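Local coordinates for protein alpha-Amylase (Thermotoga maritima, PDB 2B5D) that belongs to glycosyl hydrolase family 57, with a largely parallel beta-sheet core packed among helices and followed by a helical C-terminal part, at residues Met43-Asp46 against Asp50-Leu53; Met64-Asp69 against Glu171-Lys176; Asp69-Tyr74 against Asn115-Tyr120. All coordinates share one frame; numbering follows the deposited sequence.

Contact 1 of 3, residues Met43-Asp46 against Asp50-Leu53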
# COMPACT_ATOMS: atom_id res chain seq x y z
N MET A 43 42.36 -6.98 3.85
CA MET A 43 43.06 -8.24 4.04
C MET A 43 43.86 -8.63 2.80
O MET A 43 45.02 -9.02 2.88
CB MET A 43 42.06 -9.32 4.44
CG MET A 43 41.92 -9.43 5.96
SD MET A 43 40.32 -10.01 6.56
CE MET A 43 39.75 -11.06 5.22
N MET A 44 43.23 -8.50 1.65
CA MET A 44 43.87 -8.76 0.38
C MET A 44 45.06 -7.83 0.07
O MET A 44 46.03 -8.28 -0.54
CB MET A 44 42.82 -8.72 -0.71
CG MET A 44 43.25 -9.27 -2.07
SD MET A 44 43.91 -8.01 -3.20
CE MET A 44 42.44 -7.48 -4.08
N PHE A 45 45.02 -6.56 0.47
CA PHE A 45 46.13 -5.63 0.19
C PHE A 45 47.31 -6.01 1.05
O PHE A 45 48.45 -5.89 0.63
CB PHE A 45 45.78 -4.16 0.50
CG PHE A 45 44.65 -3.59 -0.32
CD1 PHE A 45 44.05 -2.41 0.06
CD2 PHE A 45 44.18 -4.24 -1.46
CE1 PHE A 45 43.00 -1.89 -0.66
CE2 PHE A 45 43.14 -3.72 -2.18
CZ PHE A 45 42.55 -2.54 -1.78
N ASP A 46 47.01 -6.41 2.28
CA ASP A 46 48.00 -6.87 3.22
C ASP A 46 48.68 -8.15 2.73
O ASP A 46 49.92 -8.23 2.74
CB ASP A 46 47.33 -7.08 4.57
CG ASP A 46 48.33 -7.36 5.68
OD1 ASP A 46 48.29 -8.49 6.22
OD2 ASP A 46 49.14 -6.46 6.02
N ASP A 50 52.21 -7.36 -4.20
CA ASP A 50 52.12 -6.07 -4.84
C ASP A 50 50.84 -6.00 -5.64
O ASP A 50 50.39 -7.00 -6.18
CB ASP A 50 53.32 -5.86 -5.76
CG ASP A 50 53.57 -4.39 -6.09
OD1 ASP A 50 53.52 -3.54 -5.16
OD2 ASP A 50 53.83 -4.09 -7.27
N PHE A 51 50.26 -4.80 -5.71
CA PHE A 51 49.08 -4.54 -6.52
C PHE A 51 49.11 -3.07 -6.95
O PHE A 51 49.88 -2.28 -6.40
CB PHE A 51 47.80 -4.87 -5.71
CG PHE A 51 47.47 -3.85 -4.64
CD1 PHE A 51 48.10 -3.90 -3.39
CD2 PHE A 51 46.57 -2.81 -4.91
CE1 PHE A 51 47.83 -2.94 -2.42
CE2 PHE A 51 46.30 -1.84 -3.95
CZ PHE A 51 46.92 -1.91 -2.71
N ARG A 52 48.30 -2.73 -7.95
CA ARG A 52 47.94 -1.33 -8.24
C ARG A 52 46.42 -1.26 -8.45
O ARG A 52 45.86 -1.99 -9.27
CB ARG A 52 48.63 -0.79 -9.49
CG ARG A 52 50.13 -0.59 -9.42
CD ARG A 52 50.54 0.33 -8.29
NE ARG A 52 51.96 0.59 -8.39
CZ ARG A 52 52.89 -0.12 -7.77
NH1 ARG A 52 54.16 0.19 -7.96
NH2 ARG A 52 52.58 -1.14 -6.98
N LEU A 53 45.78 -0.35 -7.73
CA LEU A 53 44.32 -0.23 -7.77
C LEU A 53 43.89 1.19 -7.46
O LEU A 53 44.44 1.84 -6.56
CB LEU A 53 43.67 -1.23 -6.79
CG LEU A 53 42.16 -1.18 -6.53
CD1 LEU A 53 41.40 -1.77 -7.68
CD2 LEU A 53 41.75 -1.81 -5.16
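Phe45 holds its ring beside its own backbone N (chi1 -62°), while Phe51 swings its ring between backbone N and carbonyl carbon (chi1 74°), and these two choices bring the rings together face to face. The setting is a beta-alpha-beta crossover: strand 3-11 leads into helix 27-47, which returns through a loop to strand 53-57, parallel to and paired with the first strand. Phe45 belongs to the last turn of the helix, Phe51 to the loop and Leu53 to the start of the returning strand, so the contact illustrates how a crossover helix is pinned to the strand that follows it.

The two rings form an offset stack, with centroids 4.5 Å apart and planes only 14° from parallel. Because of the offset, Phe51 contributes mainly its far end: CZ lies 3.7 Å from Phe45 CG, and Phe51 CE1 reaches back to Phe45 CB at 3.8 Å. All three touching side chains are buried. Tyr131 packs edge-to-face with Phe45, and Phe368 of helix 360-373 touches Phe51, so the pair is built into a wider aromatic cluster.

The loop itself is braced by Arg52. Its NH2 makes a nearly straight hydrogen bond of 3.0 Å to Phe51 O, approaching from above the carbonyl plane, and a salt bridge of 3.2 Å to Asp50 OD1. Both acceptors lie close to the guanidinium plane, and Arg52 NE is engaged by Glu384, which should limit rotation of the group.

Leu53 completes the apolar contact, lying roughly perpendicular to the Phe45 side chain. One methyl does the touching: Leu53 CD2 sits 3.5 Å from Phe45 CZ and 3.8 Å from Phe45 CE2.

Contact 2 of 3, residues Met64-Asp69 against Glu171-Lys176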
# COMPACT_ATOMS: atom_id res chain seq x y z
N MET A 64 30.10 7.91 7.18
CA MET A 64 29.63 6.74 7.93
C MET A 64 30.73 5.89 8.56
O MET A 64 30.61 5.48 9.70
CB MET A 64 28.67 5.88 7.11
CG MET A 64 27.41 6.64 6.69
SD MET A 64 26.23 5.53 5.92
CE MET A 64 27.06 5.20 4.35
N LEU A 65 31.81 5.62 7.84
CA LEU A 65 32.84 4.75 8.37
C LEU A 65 33.59 5.38 9.52
O LEU A 65 34.16 4.69 10.37
CB LEU A 65 33.82 4.37 7.27
CG LEU A 65 33.29 3.41 6.22
CD1 LEU A 65 34.36 3.17 5.17
CD2 LEU A 65 32.90 2.12 6.89
N SER A 66 33.66 6.71 9.50
CA SER A 66 34.36 7.45 10.53
C SER A 66 33.47 7.72 11.75
O SER A 66 34.00 7.99 12.83
CB SER A 66 34.88 8.77 9.97
OG SER A 66 33.81 9.66 9.75
N SER A 67 32.15 7.66 11.59
CA SER A 67 31.22 7.91 12.70
C SER A 67 31.36 6.88 13.81
O SER A 67 31.00 5.71 13.62
CB SER A 67 29.77 7.88 12.22
OG SER A 67 28.92 7.58 13.32
N ARG A 68 31.87 7.29 14.96
CA ARG A 68 32.21 6.30 15.99
C ARG A 68 31.04 5.68 16.78
O ARG A 68 31.25 4.82 17.63
CB ARG A 68 33.39 6.71 16.90
CG ARG A 68 33.24 7.98 17.72
CD ARG A 68 34.20 7.94 18.94
NE ARG A 68 35.31 6.99 18.76
CZ ARG A 68 36.46 7.24 18.12
NH1 ARG A 68 36.68 8.44 17.57
NH2 ARG A 68 37.39 6.29 18.02
N ASP A 69 29.82 6.08 16.44
CA ASP A 69 28.63 5.35 16.88
C ASP A 69 28.30 4.16 15.97
O ASP A 69 27.83 3.12 16.45
CB ASP A 69 27.45 6.30 17.03
CG ASP A 69 27.82 7.56 17.82
OD1 ASP A 69 27.39 7.69 18.99
OD2 ASP A 69 28.60 8.40 17.27
N GLU A 171 39.74 15.75 1.94
CA GLU A 171 40.89 16.35 2.63
C GLU A 171 40.87 16.09 4.13
O GLU A 171 41.89 15.68 4.71
CB GLU A 171 40.97 17.85 2.39
CG GLU A 171 41.18 18.27 0.94
CD GLU A 171 41.57 19.74 0.85
OE1 GLU A 171 42.76 20.04 1.16
OE2 GLU A 171 40.70 20.59 0.47
N LYS A 172 39.71 16.34 4.76
CA LYS A 172 39.48 16.12 6.18
C LYS A 172 39.83 14.70 6.63
O LYS A 172 40.55 14.51 7.60
CB LYS A 172 38.04 16.46 6.54
CG LYS A 172 37.65 16.13 8.01
CD LYS A 172 36.16 16.30 8.25
CE LYS A 172 35.41 15.00 7.97
NZ LYS A 172 33.94 15.18 8.30
N HIS A 173 39.33 13.70 5.92
CA HIS A 173 39.62 12.32 6.30
C HIS A 173 40.97 11.85 5.86
O HIS A 173 41.59 11.04 6.54
CB HIS A 173 38.58 11.35 5.72
CG HIS A 173 37.21 11.51 6.28
ND1 HIS A 173 36.14 11.92 5.51
CD2 HIS A 173 36.71 11.30 7.52
CE1 HIS A 173 35.04 11.95 6.24
NE2 HIS A 173 35.37 11.59 7.48
N MET A 174 41.41 12.28 4.67
CA MET A 174 42.59 11.67 4.10
C MET A 174 43.85 12.47 4.39
O MET A 174 44.96 11.95 4.25
CB MET A 174 42.41 11.43 2.59
CG MET A 174 41.32 10.41 2.24
SD MET A 174 41.71 8.69 2.62
CE MET A 174 41.06 8.47 4.28
N LYS A 175 43.70 13.72 4.82
CA LYS A 175 44.85 14.59 5.09
C LYS A 175 45.69 14.85 3.82
O LYS A 175 46.92 14.97 3.90
CB LYS A 175 45.75 14.04 6.23
CG LYS A 175 45.03 13.41 7.41
CD LYS A 175 44.28 14.47 8.20
CE LYS A 175 43.47 13.84 9.34
NZ LYS A 175 42.38 14.79 9.80
N LYS A 176 45.03 14.99 2.67
CA LYS A 176 45.67 15.10 1.38
C LYS A 176 44.58 15.61 0.47
O LYS A 176 43.42 15.23 0.65
CB LYS A 176 46.10 13.69 0.92
CG LYS A 176 46.83 13.57 -0.40
CD LYS A 176 47.21 12.07 -0.63
CE LYS A 176 48.03 11.86 -1.92
NZ LYS A 176 48.58 10.47 -2.02
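Ser66 and His173 mark the closest backbone approach, their CA atoms 8.3 Å apart where the end of helix 59-66 faces the end of helix 156-174. This is a small surface contact between two helices of the sheet-and-helix domain, the second of which leads from strand 137-142 towards its parallel neighbour 180-182.

Each side chain leaves its backbone toward the other. His173 keeps CG on the side of its backbone N (chi1 -67°), which carries NE2 out to the serine. Ser66 OG lies 3.4 Å from His173 NE2, and Ser66 CB is 3.8 Å from the same nitrogen, so the serine meets one corner of the imidazole. The hydroxyl's stronger partner is Met62 O, one turn back in its own helix. Lys172 lays its CE over a face of the His173 ring, 3.4 Å above the plane and toward the rim, and carries NZ on to salt bridges with Glu63 and Glu517.

Behind the ring the helix ends. Lys175 N still bonds to Glu171 O at 2.7 Å, but Lys175 has positive phi (62°), and its NZ folds back to Lys172 O at 2.9 Å, almost in line with the C=O bond.

A serine hydroxyl already committed to a main-chain carbonyl adds modest polar packing here; the charged link between the two helices is instead carried by Lys172 and Glu63.

Contact 3 of 3, residues Asp69-Tyr74 against Asn115-Tyr120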
# COMPACT_ATOMS: atom_id res chain seq x y z
N ASP A 69 29.82 6.08 16.44
CA ASP A 69 28.63 5.35 16.88
C ASP A 69 28.30 4.16 15.97
O ASP A 69 27.83 3.12 16.45
CB ASP A 69 27.45 6.30 17.03
CG ASP A 69 27.82 7.56 17.82
OD1 ASP A 69 27.39 7.69 18.99
OD2 ASP A 69 28.60 8.40 17.27
N LEU A 70 28.55 4.31 14.66
CA LEU A 70 28.43 3.21 13.71
C LEU A 70 29.50 2.14 13.95
O LEU A 70 29.22 0.94 13.86
CB LEU A 70 28.47 3.70 12.26
CG LEU A 70 27.19 3.94 11.41
CD1 LEU A 70 25.84 3.76 12.14
CD2 LEU A 70 27.23 5.31 10.69
N GLN A 71 30.70 2.56 14.30
CA GLN A 71 31.77 1.62 14.61
C GLN A 71 31.42 0.74 15.82
O GLN A 71 31.68 -0.47 15.82
CB GLN A 71 33.08 2.37 14.84
CG GLN A 71 33.41 3.41 13.77
CD GLN A 71 34.65 4.23 14.10
OE1 GLN A 71 35.19 4.93 13.23
NE2 GLN A 71 35.12 4.14 15.34
N GLU A 72 30.84 1.37 16.85
CA GLU A 72 30.34 0.68 18.05
C GLU A 72 29.21 -0.31 17.72
O GLU A 72 29.28 -1.48 18.12
CB GLU A 72 29.90 1.69 19.12
CG GLU A 72 31.08 2.27 19.90
CD GLU A 72 30.76 3.48 20.78
OE1 GLU A 72 31.73 4.07 21.31
OE2 GLU A 72 29.56 3.85 20.95
N LYS A 73 28.22 0.14 16.96
CA LYS A 73 27.16 -0.74 16.44
C LYS A 73 27.69 -1.88 15.56
O LYS A 73 27.16 -2.99 15.61
CB LYS A 73 26.09 0.07 15.70
CG LYS A 73 25.15 0.81 16.63
CD LYS A 73 24.67 2.16 16.06
CE LYS A 73 24.20 3.15 17.17
NZ LYS A 73 25.03 3.15 18.43
N TYR A 74 28.73 -1.63 14.77
CA TYR A 74 29.30 -2.69 13.92
C TYR A 74 29.98 -3.76 14.75
O TYR A 74 29.87 -4.94 14.45
CB TYR A 74 30.28 -2.13 12.86
CG TYR A 74 30.92 -3.22 12.03
CD1 TYR A 74 32.20 -3.68 12.32
CD2 TYR A 74 30.23 -3.82 10.98
CE1 TYR A 74 32.79 -4.70 11.57
CE2 TYR A 74 30.80 -4.83 10.23
CZ TYR A 74 32.08 -5.26 10.53
OH TYR A 74 32.63 -6.26 9.79
N ASN A 115 38.67 -8.52 14.10
CA ASN A 115 40.05 -8.30 14.53
C ASN A 115 40.81 -7.28 13.71
O ASN A 115 41.60 -6.51 14.26
CB ASN A 115 40.81 -9.60 14.45
CG ASN A 115 41.66 -9.83 15.66
OD1 ASN A 115 41.18 -10.38 16.66
ND2 ASN A 115 42.93 -9.41 15.60
N VAL A 116 40.60 -7.29 12.39
CA VAL A 116 41.14 -6.24 11.52
C VAL A 116 40.51 -4.91 11.89
O VAL A 116 41.19 -3.90 11.99
CB VAL A 116 40.93 -6.55 10.02
CG1 VAL A 116 41.20 -5.32 9.15
CG2 VAL A 116 41.81 -7.73 9.58
N PHE A 117 39.20 -4.91 12.10
CA PHE A 117 38.46 -3.73 12.48
C PHE A 117 39.03 -3.12 13.77
O PHE A 117 39.09 -1.89 13.90
CB PHE A 117 37.00 -4.08 12.67
CG PHE A 117 36.11 -2.91 12.92
CD1 PHE A 117 35.70 -2.59 14.20
CD2 PHE A 117 35.63 -2.15 11.86
CE1 PHE A 117 34.85 -1.52 14.43
CE2 PHE A 117 34.79 -1.07 12.08
CZ PHE A 117 34.39 -0.76 13.38
N ARG A 118 39.44 -4.00 14.68
CA ARG A 118 40.05 -3.60 15.95
C ARG A 118 41.48 -3.09 15.76
O ARG A 118 41.82 -2.08 16.34
CB ARG A 118 39.98 -4.73 16.98
CG ARG A 118 38.56 -5.04 17.47
CD ARG A 118 38.57 -5.94 18.69
NE ARG A 118 37.29 -6.61 18.92
CZ ARG A 118 36.18 -6.01 19.36
NH1 ARG A 118 35.07 -6.70 19.55
NH2 ARG A 118 36.19 -4.71 19.61
N SER A 119 42.28 -3.78 14.93
CA SER A 119 43.60 -3.27 14.51
C SER A 119 43.63 -1.77 14.18
O SER A 119 44.68 -1.13 14.30
CB SER A 119 44.09 -3.99 13.26
OG SER A 119 43.90 -5.38 13.36
N TYR A 120 42.50 -1.23 13.72
CA TYR A 120 42.41 0.13 13.24
C TYR A 120 41.56 1.00 14.15
O TYR A 120 41.04 2.04 13.71
CB TYR A 120 41.81 0.14 11.83
CG TYR A 120 42.74 -0.38 10.77
CD1 TYR A 120 42.50 -1.59 10.12
CD2 TYR A 120 43.88 0.34 10.41
CE1 TYR A 120 43.35 -2.06 9.14
CE2 TYR A 120 44.74 -0.13 9.43
CZ TYR A 120 44.48 -1.32 8.80
OH TYR A 120 45.33 -1.78 7.82
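The Phe117 ring receives Tyr74 CD1 over the centre of one face, 3.6 Å above the plane, while Gln71 CA lies at its edge, in plane. These residues join helix 68-91 to helix 97-119, a helical hairpin whose arms run in roughly opposite directions and in which one phenylalanine is set against two residues on successive turns of the partner helix.

Both aromatic rings are turned away from their own backbone N (chi1 177° for Tyr74 and -173° for Phe117), which sends each across the gap between the helices and alongside the other. Their planes are inclined at 49°, an oblique pairing in which Tyr74 CD1 comes within 3.7 Å of Phe117 CE2. On the Gln71 side, backbone and side chain both take part: Gln71 O is 3.6 Å from Phe117 CE1, and Gln71 CB is 3.7 Å from Phe117 CZ. Beyond this buried packing, the Tyr74 hydroxyl hydrogen-bonds to Thr35 of helix 27-47, and Arg118 forms salt bridges with Glu75 and Glu79 across the hairpin.

Near the end of helix 97-119 one carbonyl is gripped twice: Asn115 O accepts from Ser119 N at 2.9 Å and from Ser119 OG at 2.7 Å, the two donors arriving from opposite faces of its plane.

Read from the N terminus, the chain makes strand 3-11 and helix 27-47 before contact 1 closes the short loop into strand 53-57. Contact 2 then opens at the end of helix 59-66 and closes about a hundred residues later, at the end of helix 156-174. Within that long loop contact 3 opens and closes, pairing the two helices of the hairpin. Contacts 2 and 3 share Asp69 and touch where Met64 O meets Leu70 CD2 at 3.5 Å. Contact 1 stands in series with both, yet touches contact 3 through Met43 CG and Val116 CG2, 4.0 Å apart, so the hairpin is tied to the crossover helix as well.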